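Local coordinates for alanine dehydrogenase (Archaeoglobus fulgidus, PDB 1OMO), which catalyses the reversible NAD(+)-dependent oxidative deamination of L-alanine to pyruvate and ammonium, working as a homodimer, at residues V24-A27 against F28-A32; Y138-L141 against E142-R146. All coordinates share one frame; numbering follows the deposited sequence.

Contact 1. Residues V24-A27 against F28-A32; sequences VEEA and FRLYA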
loop_
_atom_site.group_PDB
_atom_site.type_symbol
_atom_site.label_atom_id
_atom_site.label_comp_id
_atom_site.label_asym_id
_atom_site.label_seq_id
_atom_site.Cartn_x
_atom_site.Cartn_y
_atom_site.Cartn_z
ATOM N N VAL A 24 10.419 14.313 12.175
ATOM C CA VAL A 24 9.481 13.470 12.895
ATOM C C VAL A 24 8.644 14.289 13.868
ATOM O O VAL A 24 7.449 14.041 14.040
ATOM C CB VAL A 24 10.225 12.303 13.634
ATOM C CG1 VAL A 24 9.271 11.511 14.533
ATOM C CG2 VAL A 24 10.819 11.372 12.607
ATOM N N GLU A 25 9.261 15.291 14.485
ATOM C CA GLU A 25 8.536 16.154 15.414
ATOM C C GLU A 25 7.434 16.944 14.683
ATOM O O GLU A 25 6.270 17.003 15.133
ATOM C CB GLU A 25 9.504 17.114 16.103
ATOM C CG GLU A 25 8.822 18.057 17.119
ATOM C CD GLU A 25 9.821 18.679 18.083
ATOM O OE1 GLU A 25 10.957 18.973 17.662
ATOM O OE2 GLU A 25 9.479 18.893 19.256
ATOM N N GLU A 26 7.787 17.537 13.542
ATOM C CA GLU A 26 6.803 18.314 12.760
ATOM C C GLU A 26 5.705 17.378 12.220
ATOM O O GLU A 26 4.532 17.726 12.187
ATOM C CB GLU A 26 7.532 19.078 11.640
ATOM C CG GLU A 26 6.664 19.928 10.744
ATOM C CD GLU A 26 5.906 21.050 11.466
ATOM O OE1 GLU A 26 5.255 21.843 10.760
ATOM O OE2 GLU A 26 5.959 21.159 12.715
ATOM N N ALA A 27 6.090 16.169 11.818
ATOM C CA ALA A 27 5.122 15.194 11.329
ATOM C C ALA A 27 4.103 14.931 12.414
ATOM O O ALA A 27 2.914 14.929 12.149
ATOM C CB ALA A 27 5.815 13.882 10.962
ATOM N N PHE A 28 4.549 14.690 13.641
ATOM C CA PHE A 28 3.574 14.445 14.706
ATOM C C PHE A 28 2.686 15.673 14.899
ATOM O O PHE A 28 1.472 15.558 15.036
ATOM C CB PHE A 28 4.243 14.145 16.046
ATOM C CG PHE A 28 4.767 12.760 16.172
ATOM C CD1 PHE A 28 4.000 11.672 15.752
ATOM C CD2 PHE A 28 6.029 12.533 16.684
ATOM C CE1 PHE A 28 4.499 10.380 15.836
ATOM C CE2 PHE A 28 6.534 11.245 16.772
ATOM C CZ PHE A 28 5.764 10.169 16.342
ATOM N N ARG A 29 3.308 16.845 14.942
ATOM C CA ARG A 29 2.572 18.090 15.123
ATOM C C ARG A 29 1.494 18.216 14.020
ATOM O O ARG A 29 0.296 18.350 14.323
ATOM C CB ARG A 29 3.563 19.257 15.090
ATOM C CG ARG A 29 2.952 20.603 15.385
ATOM C CD ARG A 29 3.950 21.740 15.115
ATOM N NE ARG A 29 3.201 22.930 14.726
ATOM C CZ ARG A 29 2.905 23.275 13.472
ATOM N NH1 ARG A 29 3.314 22.530 12.447
ATOM N NH2 ARG A 29 2.146 24.351 13.246
ATOM N N LEU A 30 1.903 18.126 12.750
ATOM C CA LEU A 30 0.938 18.222 11.641
ATOM C C LEU A 30 -0.205 17.192 11.699
ATOM O O LEU A 30 -1.364 17.546 11.518
ATOM C CB LEU A 30 1.646 18.112 10.287
ATOM C CG LEU A 30 2.614 19.248 9.965
ATOM C CD1 LEU A 30 3.447 18.897 8.765
ATOM C CD2 LEU A 30 1.822 20.537 9.723
ATOM N N TYR A 31 0.096 15.930 11.979
ATOM C CA TYR A 31 -0.972 14.939 12.007
ATOM C C TYR A 31 -1.972 15.240 13.107
ATOM O O TYR A 31 -3.163 15.071 12.927
ATOM C CB TYR A 31 -0.428 13.511 12.173
ATOM C CG TYR A 31 -1.498 12.452 11.957
ATOM C CD1 TYR A 31 -2.462 12.619 10.967
ATOM C CD2 TYR A 31 -1.523 11.278 12.693
ATOM C CE1 TYR A 31 -3.422 11.649 10.706
ATOM C CE2 TYR A 31 -2.496 10.270 12.437
ATOM C CZ TYR A 31 -3.437 10.471 11.436
ATOM O OH TYR A 31 -4.375 9.502 11.102
ATOM N N ALA A 32 -1.497 15.695 14.252
ATOM C CA ALA A 32 -2.426 15.994 15.327
ATOM C C ALA A 32 -3.293 17.221 14.960
ATOM O O ALA A 32 -4.391 17.354 15.479
ATOM C CB ALA A 32 -1.669 16.239 16.626
#
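E26 and R29 lie one turn apart on the outer side of helix 17-32, their side chains alongside each other and pointing the same way. The carboxylate and guanidinium planes are nearly parallel, 3° apart, but the carboxylate is offset from the guanidinium plane. E26 OE1 meets R29 NH1 at the edge of the guanidinium, 2.7 Å away, in a salt bridge. E26 OE2 lies 3.0 Å from the same R29 NH1. E26 OE2 also rests 3.2 Å from R29 CD. The glutamate stem stands with CG anti to its backbone N, which brings E26 CG to 3.9 Å from L30 CD1. The chain then bends at chi2 (61°), and this turns the carboxylate toward R29. An alanine in place of E26 would probably leave the R29 guanidinium without this charge partner, free to swing, and L30 less covered on that side.

F28 belongs to the buried side of the helix. V24 lies beside it, and V24 CG1 touches the ring at F28 CE2, 3.5 Å away. The ring also sits obliquely near the V24 carbonyl. I268 and I272 of helix 268-273 and Q296 of helix 294-311 pack on F28 too, while V24 leans on R108, an NAD(+)-binding residue. A27 is small and buried, and its methyl packs on A299.

Four i to i+4 backbone bonds hold the two turns together. The bond from L30 N to E26 O is short at 2.7 Å and practically straight, at 179°. This stretch is thus an amphipathic helix. Apolar side chains hold one side against helices 102-120, 268-273 and 294-311, and an ion pair spans the partly exposed side, where solvent would probably weaken its pull.

Contact 2. Residues Y138-L141 against E142-R146; sequences YFQL and EALRR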
loop_
_atom_site.group_PDB
_atom_site.type_symbol
_atom_site.label_atom_id
_atom_site.label_comp_id
_atom_site.label_asym_id
_atom_site.label_seq_id
_atom_site.Cartn_x
_atom_site.Cartn_y
_atom_site.Cartn_z
ATOM N N TYR A 138 20.741 1.371 19.598
ATOM C CA TYR A 138 21.734 2.355 19.188
ATOM C C TYR A 138 21.043 3.622 18.670
ATOM O O TYR A 138 21.415 4.735 19.060
ATOM C CB TYR A 138 22.669 1.796 18.109
ATOM C CG TYR A 138 23.605 0.702 18.606
ATOM C CD1 TYR A 138 23.177 -0.634 18.699
ATOM C CD2 TYR A 138 24.926 1.002 19.003
ATOM C CE1 TYR A 138 24.042 -1.645 19.168
ATOM C CE2 TYR A 138 25.777 0.023 19.464
ATOM C CZ TYR A 138 25.338 -1.302 19.542
ATOM O OH TYR A 138 26.209 -2.274 19.988
ATOM N N PHE A 139 20.026 3.467 17.824
ATOM C CA PHE A 139 19.345 4.650 17.311
ATOM C C PHE A 139 18.637 5.426 18.400
ATOM O O PHE A 139 18.576 6.639 18.353
ATOM C CB PHE A 139 18.352 4.292 16.217
ATOM C CG PHE A 139 19.010 3.908 14.935
ATOM C CD1 PHE A 139 19.346 2.575 14.678
ATOM C CD2 PHE A 139 19.349 4.887 14.004
ATOM C CE1 PHE A 139 20.006 2.226 13.527
ATOM C CE2 PHE A 139 20.012 4.551 12.838
ATOM C CZ PHE A 139 20.348 3.212 12.590
ATOM N N GLN A 140 18.107 4.725 19.387
ATOM C CA GLN A 140 17.426 5.407 20.467
ATOM C C GLN A 140 18.492 6.219 21.243
ATOM O O GLN A 140 18.292 7.398 21.541
ATOM C CB GLN A 140 16.765 4.371 21.357
ATOM C CG GLN A 140 15.630 4.880 22.154
ATOM C CD GLN A 140 14.323 5.012 21.368
ATOM O OE1 GLN A 140 13.414 5.692 21.822
ATOM N NE2 GLN A 140 14.222 4.363 20.212
ATOM N N LEU A 141 19.621 5.573 21.548
ATOM C CA LEU A 141 20.726 6.187 22.274
ATOM C C LEU A 141 21.180 7.466 21.583
ATOM O O LEU A 141 21.337 8.483 22.232
ATOM C CB LEU A 141 21.893 5.198 22.357
ATOM C CG LEU A 141 23.204 5.446 23.128
ATOM C CD1 LEU A 141 24.108 6.267 22.296
ATOM C CD2 LEU A 141 22.956 6.113 24.474
ATOM N N GLU A 142 21.374 7.404 20.267
ATOM C CA GLU A 142 21.814 8.555 19.504
ATOM C C GLU A 142 20.788 9.694 19.481
ATOM O O GLU A 142 21.164 10.849 19.531
ATOM C CB GLU A 142 22.173 8.156 18.065
ATOM C CG GLU A 142 23.394 7.285 17.944
ATOM C CD GLU A 142 24.705 8.003 18.277
ATOM O OE1 GLU A 142 25.740 7.309 18.432
ATOM O OE2 GLU A 142 24.712 9.250 18.372
ATOM N N ALA A 143 19.507 9.375 19.368
ATOM C CA ALA A 143 18.504 10.420 19.375
ATOM C C ALA A 143 18.469 11.086 20.761
ATOM O O ALA A 143 18.425 12.328 20.874
ATOM C CB ALA A 143 17.159 9.848 19.055
ATOM N N LEU A 144 18.478 10.255 21.805
ATOM C CA LEU A 144 18.420 10.737 23.171
ATOM C C LEU A 144 19.587 11.641 23.564
ATOM O O LEU A 144 19.410 12.607 24.333
ATOM C CB LEU A 144 18.319 9.549 24.151
ATOM C CG LEU A 144 17.012 8.737 24.175
ATOM C CD1 LEU A 144 17.206 7.441 24.957
ATOM C CD2 LEU A 144 15.899 9.584 24.828
ATOM N N ARG A 145 20.783 11.363 23.068
ATOM C CA ARG A 145 21.836 12.248 23.459
ATOM C C ARG A 145 21.745 13.574 22.722
ATOM O O ARG A 145 22.498 14.482 22.993
ATOM C CB ARG A 145 23.215 11.600 23.333
ATOM C CG ARG A 145 23.641 11.181 21.994
ATOM C CD ARG A 145 25.025 10.602 22.141
ATOM N NE ARG A 145 25.630 10.358 20.850
ATOM C CZ ARG A 145 26.935 10.444 20.623
ATOM N NH1 ARG A 145 27.756 10.776 21.604
ATOM N NH2 ARG A 145 27.417 10.154 19.422
ATOM N N ARG A 146 20.808 13.710 21.799
ATOM C CA ARG A 146 20.661 15.007 21.145
ATOM C C ARG A 146 19.829 15.832 22.114
ATOM O O ARG A 146 19.811 17.035 22.047
ATOM C CB ARG A 146 19.902 14.893 19.816
ATOM C CG ARG A 146 20.779 14.931 18.578
ATOM C CD ARG A 146 21.766 13.801 18.567
ATOM N NE ARG A 146 22.456 13.709 17.291
ATOM C CZ ARG A 146 23.224 12.683 16.929
ATOM N NH1 ARG A 146 23.824 12.689 15.737
ATOM N NH2 ARG A 146 23.387 11.654 17.761
#
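L144 sits over the end of the Q140 carbonyl, and this is the close-packed side of the contact. L144 CG comes within 3.2 Å of Q140 O, the oxygen that also accepts the bond from L144 N at 2.9 Å. The two side chains meet more lightly, with Q140 CG 4.1 Å from L144 CD1. A143 is buried next to them. Its methyl packs on M17 and M21 of helix 17-32, while L144 leans on A117 of helix 102-120. L141 is buried against F166 of helix 160-172.

Helix 135-147 is the crossover of the beta-alpha-beta unit between strands 127-131 and 152-156 in the Rossmann-fold NAD domain. The glycine-rich turn before it fits the GxGxxA pattern of such domains.

The more open side is polar and carries a salt-bridge network. E142 OE2 accepts from three nitrogens. R145 grips it side-on with two nitrogens. R145 NE lies 2.9 Å from E142 OE2 and comes from above the carboxylate plane. R145 NH2, 3.0 Å from E142 OE2, uses the syn lone pair. R146 NH2 takes the anti lone pair of E142 OE2 at 2.8 Å and is also hydrogen-bonded to E142 O. The glutamate chain bends at chi2 (-69°), which helps bring OE2 to both arginines. Its other oxygen, OE1, is hydrogen-bonded to the hydroxyl of Y169.

Overall arrangement
Each contact joins successive turns of a single helix, 17-32 for contact 1 and 135-147 for contact 2. Their centres lie 19 Å apart, and their nearest atoms are about 9 Å apart without touching. The two helices do meet, through M17 and M21 of the first and A143 and R146 of the second. Helix 102-120 is a shared neighbour: it packs on V24 in contact 1 and on F139 and L144 in contact 2. By nearest atoms, the F28 side chain is about 9 Å from the bound NAD and the Y138 side chain about 7 Å from it. F28 and Q140 are each about 7 Å, side chain to side chain, from the NAD(+)-binding residue S290.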